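Local coordinates for serine-pyruvate aminotransferase (agxt) (Sulfolobus solfataricus, PDB 3ZRP), which is a pyridoxal-phosphate-dependent class-V aminotransferase that probably passes amino groups from serine or alanine to pyruvate or glyoxylate, at residues K152-K155 against Y156-L159; L252-A255 against F256-I259; V308-P311 against Q312-L315; A352-V355 against I356-L360. One frame throughout, in Å; residues are numbered along the deposited sequence.

Contact 1: residues K152-K155 against Y156-L159; sequences KIRK and YVEL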
loop_
_atom_site.group_PDB
_atom_site.type_symbol
_atom_site.label_atom_id
_atom_site.label_comp_id
_atom_site.label_asym_id
_atom_site.label_seq_id
_atom_site.Cartn_x
_atom_site.Cartn_y
_atom_site.Cartn_z
ATOM N N LYS A 152 21.740 -8.541 -26.229
ATOM C CA LYS A 152 21.641 -9.820 -26.908
ATOM C C LYS A 152 20.203 -10.207 -27.239
ATOM O O LYS A 152 19.943 -10.727 -28.323
ATOM C CB LYS A 152 22.313 -10.927 -26.096
ATOM C CG LYS A 152 23.850 -10.797 -26.029
ATOM C CD LYS A 152 24.473 -12.066 -25.473
ATOM C CE LYS A 152 25.995 -11.945 -25.345
ATOM N NZ LYS A 152 26.628 -11.722 -26.676
ATOM N N ILE A 153 19.270 -9.949 -26.319
ATOM C CA ILE A 153 17.915 -10.512 -26.461
ATOM C C ILE A 153 16.856 -9.600 -27.033
ATOM O O ILE A 153 15.798 -10.096 -27.438
ATOM C CB ILE A 153 17.396 -11.139 -25.134
ATOM C CG1 ILE A 153 17.021 -10.048 -24.115
ATOM C CG2 ILE A 153 18.422 -12.134 -24.592
ATOM C CD1 ILE A 153 16.414 -10.600 -22.813
ATOM N N ARG A 154 17.124 -8.287 -27.096
ATOM C CA ARG A 154 16.087 -7.314 -27.444
ATOM C C ARG A 154 15.291 -7.708 -28.697
ATOM O O ARG A 154 14.064 -7.587 -28.731
ATOM C CB ARG A 154 16.686 -5.917 -27.602
ATOM C CG ARG A 154 15.696 -4.784 -27.941
ATOM C CD ARG A 154 14.685 -4.514 -26.826
ATOM N NE ARG A 154 13.520 -5.404 -26.865
ATOM C CZ ARG A 154 12.443 -5.272 -26.088
ATOM N NH1 ARG A 154 12.375 -4.292 -25.211
ATOM N NH2 ARG A 154 11.424 -6.106 -26.197
ATOM N N LYS A 155 15.993 -8.183 -29.726
ATOM C CA LYS A 155 15.345 -8.439 -31.022
ATOM C C LYS A 155 14.531 -9.737 -31.045
ATOM O O LYS A 155 13.772 -9.977 -31.969
ATOM C CB LYS A 155 16.382 -8.374 -32.169
ATOM C CG LYS A 155 17.055 -9.685 -32.532
ATOM C CD LYS A 155 18.238 -9.460 -33.483
ATOM C CE LYS A 155 19.540 -9.348 -32.691
ATOM N NZ LYS A 155 20.272 -8.081 -32.952
ATOM N N TYR A 156 14.668 -10.571 -30.007
ATOM C CA TYR A 156 13.987 -11.872 -29.965
ATOM C C TYR A 156 12.709 -11.941 -29.143
ATOM O O TYR A 156 11.998 -12.961 -29.185
ATOM C CB TYR A 156 14.964 -12.967 -29.509
ATOM C CG TYR A 156 16.151 -13.061 -30.439
ATOM C CD1 TYR A 156 16.010 -13.588 -31.734
ATOM C CD2 TYR A 156 17.395 -12.573 -30.052
ATOM C CE1 TYR A 156 17.096 -13.643 -32.617
ATOM C CE2 TYR A 156 18.491 -12.617 -30.926
ATOM C CZ TYR A 156 18.332 -13.149 -32.210
ATOM O OH TYR A 156 19.420 -13.212 -33.048
ATOM N N VAL A 157 12.434 -10.887 -28.368
ATOM C CA VAL A 157 11.332 -10.921 -27.376
ATOM C C VAL A 157 10.480 -9.679 -27.430
ATOM O O VAL A 157 10.957 -8.600 -27.805
ATOM C CB VAL A 157 11.851 -11.192 -25.911
ATOM C CG1 VAL A 157 12.646 -12.453 -25.875
ATOM C CG2 VAL A 157 12.680 -10.040 -25.392
ATOM N N GLU A 158 9.195 -9.820 -27.111
ATOM C CA GLU A 158 8.292 -8.677 -27.217
ATOM C C GLU A 158 8.516 -7.675 -26.079
ATOM O O GLU A 158 8.543 -6.469 -26.307
ATOM C CB GLU A 158 6.835 -9.137 -27.243
ATOM C CG GLU A 158 6.476 -10.069 -28.405
ATOM C CD GLU A 158 5.038 -10.526 -28.337
ATOM O OE1 GLU A 158 4.145 -9.667 -28.161
ATOM O OE2 GLU A 158 4.793 -11.743 -28.416
ATOM N N LEU A 159 8.689 -8.187 -24.859
ATOM C CA LEU A 159 8.726 -7.322 -23.668
ATOM C C LEU A 159 9.856 -7.703 -22.719
ATOM O O LEU A 159 10.098 -8.878 -22.489
ATOM C CB LEU A 159 7.384 -7.387 -22.912
ATOM C CG LEU A 159 6.127 -6.844 -23.586
ATOM C CD1 LEU A 159 4.855 -7.178 -22.746
ATOM C CD2 LEU A 159 6.242 -5.332 -23.809
#
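The Tyr156 ring is met from two directions by the turn that precedes it. Over one face lies the aliphatic part of Lys155, whose CG sits 3.6 Å from the centroid of the Tyr156 ring and 11° off its normal, a CH-pi contact made by two side chains running alongside each other. At the rim, in the ring plane, the carbonyl of Lys152 comes within 3.5 Å (Lys152 O to Tyr156 CE2). With CG anti to its carbonyl carbon (chi1 -59°), Tyr156 turns the ring back along the end of the helix, while its amide N donates to Ile153 O over 2.8 Å. Putting an alanine at Tyr156 would remove the ring and is likely to leave the Lys155 chain without its flat support and free to turn. Arg154 reaches forward instead, its chain bent at chi2 and chi3. Its NH2 donates to Val157 O (3.0 Å, 159° at the hydrogen); the acceptor lies in the guanidinium plane, but the donor stands above the plane of the carbonyl. A weak second bond joins Arg154 NH2 to Glu158 O at 2.9 Å. NH1 of Arg154 has stronger partners, a salt bridge with Asp181 and a bond to Asn179 O, which fix the guanidinium's rotation. Val157 CG2 rests on Ile153 O at 3.7 Å, both residues also packing on Val131 of the neighbouring strand. The arrangement is the return leg of the beta-alpha-beta connection from strand 128-134 through helix 146-153 to the parallel neighbour strand 157-163, in the large sheet of a fold type I aminotransferase.

Contact 2: residues L252-A255 against F256-I259; sequences LAEA and FRLI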
loop_
_atom_site.group_PDB
_atom_site.type_symbol
_atom_site.label_atom_id
_atom_site.label_comp_id
_atom_site.label_asym_id
_atom_site.label_seq_id
_atom_site.Cartn_x
_atom_site.Cartn_y
_atom_site.Cartn_z
ATOM N N LEU A 252 8.170 10.711 -0.521
ATOM C CA LEU A 252 8.842 10.327 -1.775
ATOM C C LEU A 252 9.277 11.556 -2.612
ATOM O O LEU A 252 10.372 11.560 -3.180
ATOM C CB LEU A 252 7.979 9.355 -2.635
ATOM C CG LEU A 252 8.626 8.865 -3.958
ATOM C CD1 LEU A 252 9.929 8.051 -3.716
ATOM C CD2 LEU A 252 7.661 8.056 -4.842
ATOM N N ALA A 253 8.429 12.579 -2.700
ATOM C CA ALA A 253 8.780 13.772 -3.516
ATOM C C ALA A 253 10.015 14.500 -2.955
ATOM O O ALA A 253 10.874 15.015 -3.712
ATOM C CB ALA A 253 7.587 14.725 -3.612
ATOM N N GLU A 254 10.091 14.524 -1.631
ATOM C CA GLU A 254 11.214 15.092 -0.921
ATOM C C GLU A 254 12.473 14.241 -1.104
ATOM O O GLU A 254 13.556 14.792 -1.273
ATOM C CB GLU A 254 10.876 15.251 0.567
ATOM C CG GLU A 254 11.996 15.867 1.441
ATOM C CD GLU A 254 12.387 17.319 1.057
ATOM O OE1 GLU A 254 11.728 17.948 0.196
ATOM O OE2 GLU A 254 13.367 17.829 1.638
ATOM N N ALA A 255 12.350 12.907 -1.048
ATOM C CA ALA A 255 13.503 12.055 -1.388
ATOM C C ALA A 255 14.008 12.388 -2.794
ATOM O O ALA A 255 15.220 12.559 -3.006
ATOM C CB ALA A 255 13.158 10.564 -1.267
ATOM N N PHE A 256 13.099 12.498 -3.759
ATOM C CA PHE A 256 13.534 12.817 -5.116
ATOM C C PHE A 256 14.194 14.208 -5.226
ATOM O O PHE A 256 15.114 14.394 -6.049
ATOM C CB PHE A 256 12.381 12.699 -6.120
ATOM C CG PHE A 256 12.154 11.299 -6.640
ATOM C CD1 PHE A 256 13.191 10.584 -7.253
ATOM C CD2 PHE A 256 10.891 10.705 -6.546
ATOM C CE1 PHE A 256 12.975 9.289 -7.744
ATOM C CE2 PHE A 256 10.667 9.417 -7.043
ATOM C CZ PHE A 256 11.709 8.707 -7.636
ATOM N N ARG A 257 13.727 15.172 -4.424
ATOM C CA ARG A 257 14.343 16.522 -4.410
ATOM C C ARG A 257 15.801 16.403 -3.970
ATOM O O ARG A 257 16.692 16.925 -4.626
ATOM C CB ARG A 257 13.564 17.516 -3.533
ATOM C CG ARG A 257 13.913 19.018 -3.790
ATOM C CD ARG A 257 13.262 19.965 -2.739
ATOM N NE ARG A 257 13.683 19.636 -1.371
ATOM C CZ ARG A 257 14.841 20.010 -0.817
ATOM N NH1 ARG A 257 15.719 20.746 -1.504
ATOM N NH2 ARG A 257 15.123 19.653 0.432
ATOM N N LEU A 258 16.035 15.664 -2.883
ATOM C CA LEU A 258 17.388 15.414 -2.382
ATOM C C LEU A 258 18.287 14.641 -3.368
ATOM O O LEU A 258 19.470 14.953 -3.484
ATOM C CB LEU A 258 17.323 14.726 -1.028
ATOM C CG LEU A 258 16.631 15.582 0.052
ATOM C CD1 LEU A 258 16.463 14.804 1.352
ATOM C CD2 LEU A 258 17.386 16.916 0.274
ATOM N N ILE A 259 17.716 13.678 -4.095
ATOM C CA ILE A 259 18.450 12.896 -5.105
ATOM C C ILE A 259 18.882 13.792 -6.265
ATOM O O ILE A 259 20.042 13.724 -6.704
ATOM C CB ILE A 259 17.622 11.662 -5.603
ATOM C CG1 ILE A 259 17.473 10.634 -4.470
ATOM C CG2 ILE A 259 18.263 11.023 -6.824
ATOM C CD1 ILE A 259 16.517 9.459 -4.781
#
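Glu254 bends back at chi2 (63°) and Arg257, one helical turn later, bends at chi3 (59°); these two folds bring carboxylate and guanidinium alongside each other on the helix surface. The grip is side-on and two-pronged: Arg257 NE donates to Glu254 OE1 at 3.0 Å, and Arg257 NH2 donates to Glu254 OE2 at 2.8 Å. Each oxygen is met on its syn side and lies close to the guanidinium plane, yet the two flat groups are turned 37° against each other, and the nitrogens stand out of the carboxylate plane. Leu252 and Phe256 form the apolar counterpart. They run side by side, Leu252 CD1 coming 3.7 Å from Phe256 CE2, and both pack on Leu199 of strand 197-202, with Val47 of helix 31-48 also touching Phe256. Backbone bonds of the ordinary alpha-helical kind run underneath, such as Phe256 N to Leu252 O at 2.9 Å and Ile259 N to Ala255 O at 2.9 Å. Leu252 and Phe256 set one side of helix 246-262 on the sheet, while Glu254 lies toward helix 15-20. Glu254 also touches Asp16, which binds a calcium ion in a structure of this protein, although none is bound to this chain here. The i to i+3 salt bridge therefore probably offsets part of the negative charge gathered around Asp16 while holding the carboxylate of Glu254 against rotation.

Contact 3: residues V308-P311 against Q312-L315; sequences VADP and QKVL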
loop_
_atom_site.group_PDB
_atom_site.type_symbol
_atom_site.label_atom_id
_atom_site.label_comp_id
_atom_site.label_asym_id
_atom_site.label_seq_id
_atom_site.Cartn_x
_atom_site.Cartn_y
_atom_site.Cartn_z
ATOM N N VAL A 308 32.921 -19.947 10.849
ATOM C CA VAL A 308 32.814 -20.489 12.201
ATOM C C VAL A 308 31.638 -19.910 12.979
ATOM O O VAL A 308 30.796 -20.658 13.484
ATOM C CB VAL A 308 34.161 -20.293 12.996
ATOM C CG1 VAL A 308 34.008 -20.736 14.438
ATOM C CG2 VAL A 308 35.297 -21.059 12.328
ATOM N N ALA A 309 31.593 -18.580 13.095
ATOM C CA ALA A 309 30.581 -17.887 13.901
ATOM C C ALA A 309 29.152 -18.074 13.371
ATOM O O ALA A 309 28.944 -18.250 12.163
ATOM C CB ALA A 309 30.915 -16.405 13.994
ATOM N N ASP A 310 28.183 -18.031 14.287
ATOM C CA ASP A 310 26.757 -18.147 13.954
ATOM C C ASP A 310 26.207 -16.780 13.537
ATOM O O ASP A 310 26.336 -15.814 14.290
ATOM C CB ASP A 310 25.989 -18.706 15.162
ATOM C CG ASP A 310 24.471 -18.762 14.945
ATOM O OD1 ASP A 310 24.005 -18.914 13.799
ATOM O OD2 ASP A 310 23.742 -18.664 15.949
ATOM N N PRO A 311 25.596 -16.690 12.339
ATOM C CA PRO A 311 25.133 -15.385 11.830
ATOM C C PRO A 311 24.122 -14.652 12.726
ATOM O O PRO A 311 24.155 -13.415 12.770
ATOM C CB PRO A 311 24.520 -15.726 10.468
ATOM C CG PRO A 311 25.179 -16.987 10.065
ATOM C CD PRO A 311 25.387 -17.757 11.345
ATOM N N GLN A 312 23.256 -15.389 13.428
ATOM C CA GLN A 312 22.318 -14.764 14.361
ATOM C C GLN A 312 23.064 -14.051 15.480
ATOM O O GLN A 312 22.779 -12.885 15.777
ATOM C CB GLN A 312 21.317 -15.771 14.943
ATOM C CG GLN A 312 20.085 -16.029 14.075
ATOM C CD GLN A 312 19.253 -14.775 13.789
ATOM O OE1 GLN A 312 18.796 -14.575 12.664
ATOM N NE2 GLN A 312 19.068 -13.927 14.802
ATOM N N LYS A 313 24.034 -14.747 16.084
ATOM C CA LYS A 313 24.878 -14.161 17.124
ATOM C C LYS A 313 25.585 -12.920 16.603
ATOM O O LYS A 313 25.674 -11.913 17.302
ATOM C CB LYS A 313 25.893 -15.178 17.656
ATOM C CG LYS A 313 25.292 -16.233 18.581
ATOM C CD LYS A 313 26.385 -17.030 19.299
ATOM C CE LYS A 313 25.802 -18.070 20.253
ATOM N NZ LYS A 313 25.140 -19.191 19.525
ATOM N N VAL A 314 26.062 -12.990 15.362
ATOM C CA VAL A 314 26.693 -11.834 14.719
ATOM C C VAL A 314 25.707 -10.666 14.616
ATOM O O VAL A 314 26.063 -9.530 14.943
ATOM C CB VAL A 314 27.314 -12.191 13.343
ATOM C CG1 VAL A 314 27.815 -10.944 12.615
ATOM C CG2 VAL A 314 28.455 -13.178 13.528
ATOM N N LEU A 315 24.469 -10.953 14.208
ATOM C CA LEU A 315 23.431 -9.918 14.080
ATOM C C LEU A 315 23.074 -9.279 15.423
ATOM O O LEU A 315 22.927 -8.057 15.515
ATOM C CB LEU A 315 22.164 -10.472 13.417
ATOM C CG LEU A 315 22.099 -10.759 11.905
ATOM C CD1 LEU A 315 20.671 -11.070 11.527
ATOM C CD2 LEU A 315 22.633 -9.625 11.049
#
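Two charged side chains, Asp310 and Lys313, meet where the loop turns into the helix. The Lys313 chain crosses that of Asp310 at about a right angle, and their ends form a long salt bridge, Asp310 OD2 to Lys313 NZ 3.9 Å. The Lys313 CG lies equally far from Asp310 OD2, so the carboxylate rests beside the lysine's stem as well as its ammonium. Asp310 holds its carboxylate anti to the backbone N (chi1 176°), and OD1 stands 3.6 Å from Gln312 N; a negative charge at this place would be expected to interact favourably with the helix dipole. Asp310 is the N-cap residue of helix 311-319 and Pro311 opens the first turn, where a proline's lack of an amide hydrogen costs no helical bond. The helix follows strand 301-305 and packs against helix 346-363 in the C-terminal part of this aminotransferase. Backbone hydrogen bonds start the spiral: Val314 N to Asp310 O spans 3.0 Å, and Leu315 N to Pro311 O spans 2.9 Å. Upstream, both Val308 N and Ala309 N donate to Glu365 OE1, fixing the loop to the chain beyond helix 346-363. Among apolar groups, Ala309 CB approaches Val314 CG2 at 4.1 Å, and the same two residues press together on Leu363. Val314 CG2 is also 3.5 Å from Asp310 O, covering the carbonyl that its own amide engages.

Contact 4: residues A352-V355 against I356-L360; sequences AISV and IERTL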
loop_
_atom_site.group_PDB
_atom_site.type_symbol
_atom_site.label_atom_id
_atom_site.label_comp_id
_atom_site.label_asym_id
_atom_site.label_seq_id
_atom_site.Cartn_x
_atom_site.Cartn_y
_atom_site.Cartn_z
ATOM N N ALA A 352 30.965 0.205 9.770
ATOM C CA ALA A 352 30.532 -1.176 9.480
ATOM C C ALA A 352 31.668 -2.210 9.659
ATOM O O ALA A 352 31.493 -3.232 10.340
ATOM C CB ALA A 352 29.919 -1.257 8.061
ATOM N N ILE A 353 32.811 -1.936 9.057
ATOM C CA ILE A 353 33.984 -2.824 9.142
ATOM C C ILE A 353 34.542 -2.875 10.577
ATOM O O ILE A 353 34.884 -3.963 11.083
ATOM C CB ILE A 353 35.049 -2.449 8.098
ATOM C CG1 ILE A 353 34.499 -2.656 6.682
ATOM C CG2 ILE A 353 36.351 -3.261 8.271
ATOM C CD1 ILE A 353 33.947 -4.083 6.422
ATOM N N SER A 354 34.586 -1.719 11.243
ATOM C CA SER A 354 34.988 -1.667 12.648
ATOM C C SER A 354 34.119 -2.594 13.479
ATOM O O SER A 354 34.627 -3.416 14.250
ATOM C CB SER A 354 34.893 -0.244 13.198
ATOM O OG SER A 354 35.237 -0.224 14.569
ATOM N N VAL A 355 32.806 -2.464 13.309
ATOM C CA VAL A 355 31.831 -3.265 14.061
ATOM C C VAL A 355 31.951 -4.737 13.692
ATOM O O VAL A 355 31.865 -5.612 14.558
ATOM C CB VAL A 355 30.382 -2.744 13.857
ATOM C CG1 VAL A 355 29.369 -3.629 14.531
ATOM C CG2 VAL A 355 30.254 -1.334 14.409
ATOM N N ILE A 356 32.156 -5.015 12.409
ATOM C CA ILE A 356 32.321 -6.404 11.986
ATOM C C ILE A 356 33.567 -7.023 12.655
ATOM O O ILE A 356 33.506 -8.143 13.185
ATOM C CB ILE A 356 32.303 -6.550 10.454
ATOM C CG1 ILE A 356 30.860 -6.362 9.947
ATOM C CG2 ILE A 356 32.813 -7.933 10.036
ATOM C CD1 ILE A 356 30.767 -5.920 8.497
ATOM N N GLU A 357 34.669 -6.278 12.653
ATOM C CA GLU A 357 35.909 -6.762 13.269
ATOM C C GLU A 357 35.720 -7.130 14.744
ATOM O O GLU A 357 36.009 -8.264 15.137
ATOM C CB GLU A 357 37.060 -5.771 13.072
ATOM C CG GLU A 357 38.408 -6.318 13.516
ATOM C CD GLU A 357 39.587 -5.582 12.917
ATOM O OE1 GLU A 357 39.477 -5.015 11.807
ATOM O OE2 GLU A 357 40.651 -5.582 13.568
ATOM N N ARG A 358 35.197 -6.203 15.548
ATOM C CA ARG A 358 35.077 -6.472 16.987
ATOM C C ARG A 358 33.994 -7.488 17.359
ATOM O O ARG A 358 34.089 -8.168 18.393
ATOM C CB ARG A 358 35.003 -5.187 17.822
ATOM C CG ARG A 358 33.952 -4.192 17.447
ATOM C CD ARG A 358 34.353 -2.851 18.018
ATOM N NE ARG A 358 33.202 -1.986 18.245
ATOM C CZ ARG A 358 32.955 -0.862 17.582
ATOM N NH1 ARG A 358 33.784 -0.445 16.637
ATOM N NH2 ARG A 358 31.876 -0.148 17.881
ATOM N N THR A 359 32.991 -7.632 16.501
ATOM C CA THR A 359 31.964 -8.631 16.733
ATOM C C THR A 359 32.502 -10.047 16.431
ATOM O O THR A 359 32.281 -10.985 17.210
ATOM C CB THR A 359 30.685 -8.314 15.938
ATOM O OG1 THR A 359 30.300 -6.961 16.193
ATOM C CG2 THR A 359 29.548 -9.243 16.331
ATOM N N LEU A 360 33.225 -10.185 15.319
ATOM C CA LEU A 360 33.766 -11.487 14.908
ATOM C C LEU A 360 34.890 -11.969 15.842
ATOM O O LEU A 360 35.049 -13.177 16.057
ATOM C CB LEU A 360 34.229 -11.455 13.447
ATOM C CG LEU A 360 33.142 -11.226 12.393
ATOM C CD1 LEU A 360 33.681 -11.416 10.975
ATOM C CD2 LEU A 360 31.949 -12.120 12.635
#
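Arg358 doubles back over the preceding turn and meets Ser354 and Val355 along its length. CB skirts Ser354 O, and chi1 of 54° puts the next atom between the backbone N and the carbonyl carbon, where Arg358 CG comes to 3.4 Å from Ser354 O. Arg358 CD passes Ser354 O at 3.8 Å, and the chain stays extended as far as NE, which makes a weak, long ion pair with Glu321. At the tip one face of the guanidinium receives Val355 CG2, displaced toward the rim, with Arg358 NH2 to Val355 CG2 at 4.0 Å. The very short approach of NH1 to Ser354 OG is doubtful, since the serine has a second conformer. Thr359 makes the polar contact. Its hydroxyl, held beside its own backbone N (chi1 -51°), gives a bond of 2.6 Å from OG1 to Val355 O, while Thr359 N reaches Val355 O at 3.0 Å from the opposite face of the carbonyl plane. A valine in its place would lack the hydroxyl and would probably leave Val355 O with the helical amide alone of these two donors. Ile353 CD1 lies 4.2 Å from Ile356 CD1; Ile353 packs on helix 264-284 and Ile356 on strand 335-339, so this apolar pair joins helix 346-363 to both. The doubly gripped carbonyl gives the threonine hydroxyl a partner within its own helix, which is consistent with a polar side chain being buried against Thr318 of helix 311-319.

Following the chain, the four contacts come in series: none nests in or crosses another, and each spans adjoining residues and so closes a turn, not a long loop. Contact 1 marks the passage from helix 146-153 into strand 157-163 of the seven-stranded sheet. Contact 2 lies within helix 246-262, which covers strand 197-202 of that sheet, about 34 Å from contact 1, centre to centre. Contact 3 begins helix 311-319 beyond strand 301-305, and contact 4 belongs to helix 346-363. These last two touch, Val314 CG2 meeting Leu360 CD2 at 3.8 Å, which joins the two helices beside each other in the smaller part of the fold, with its three-stranded sheet.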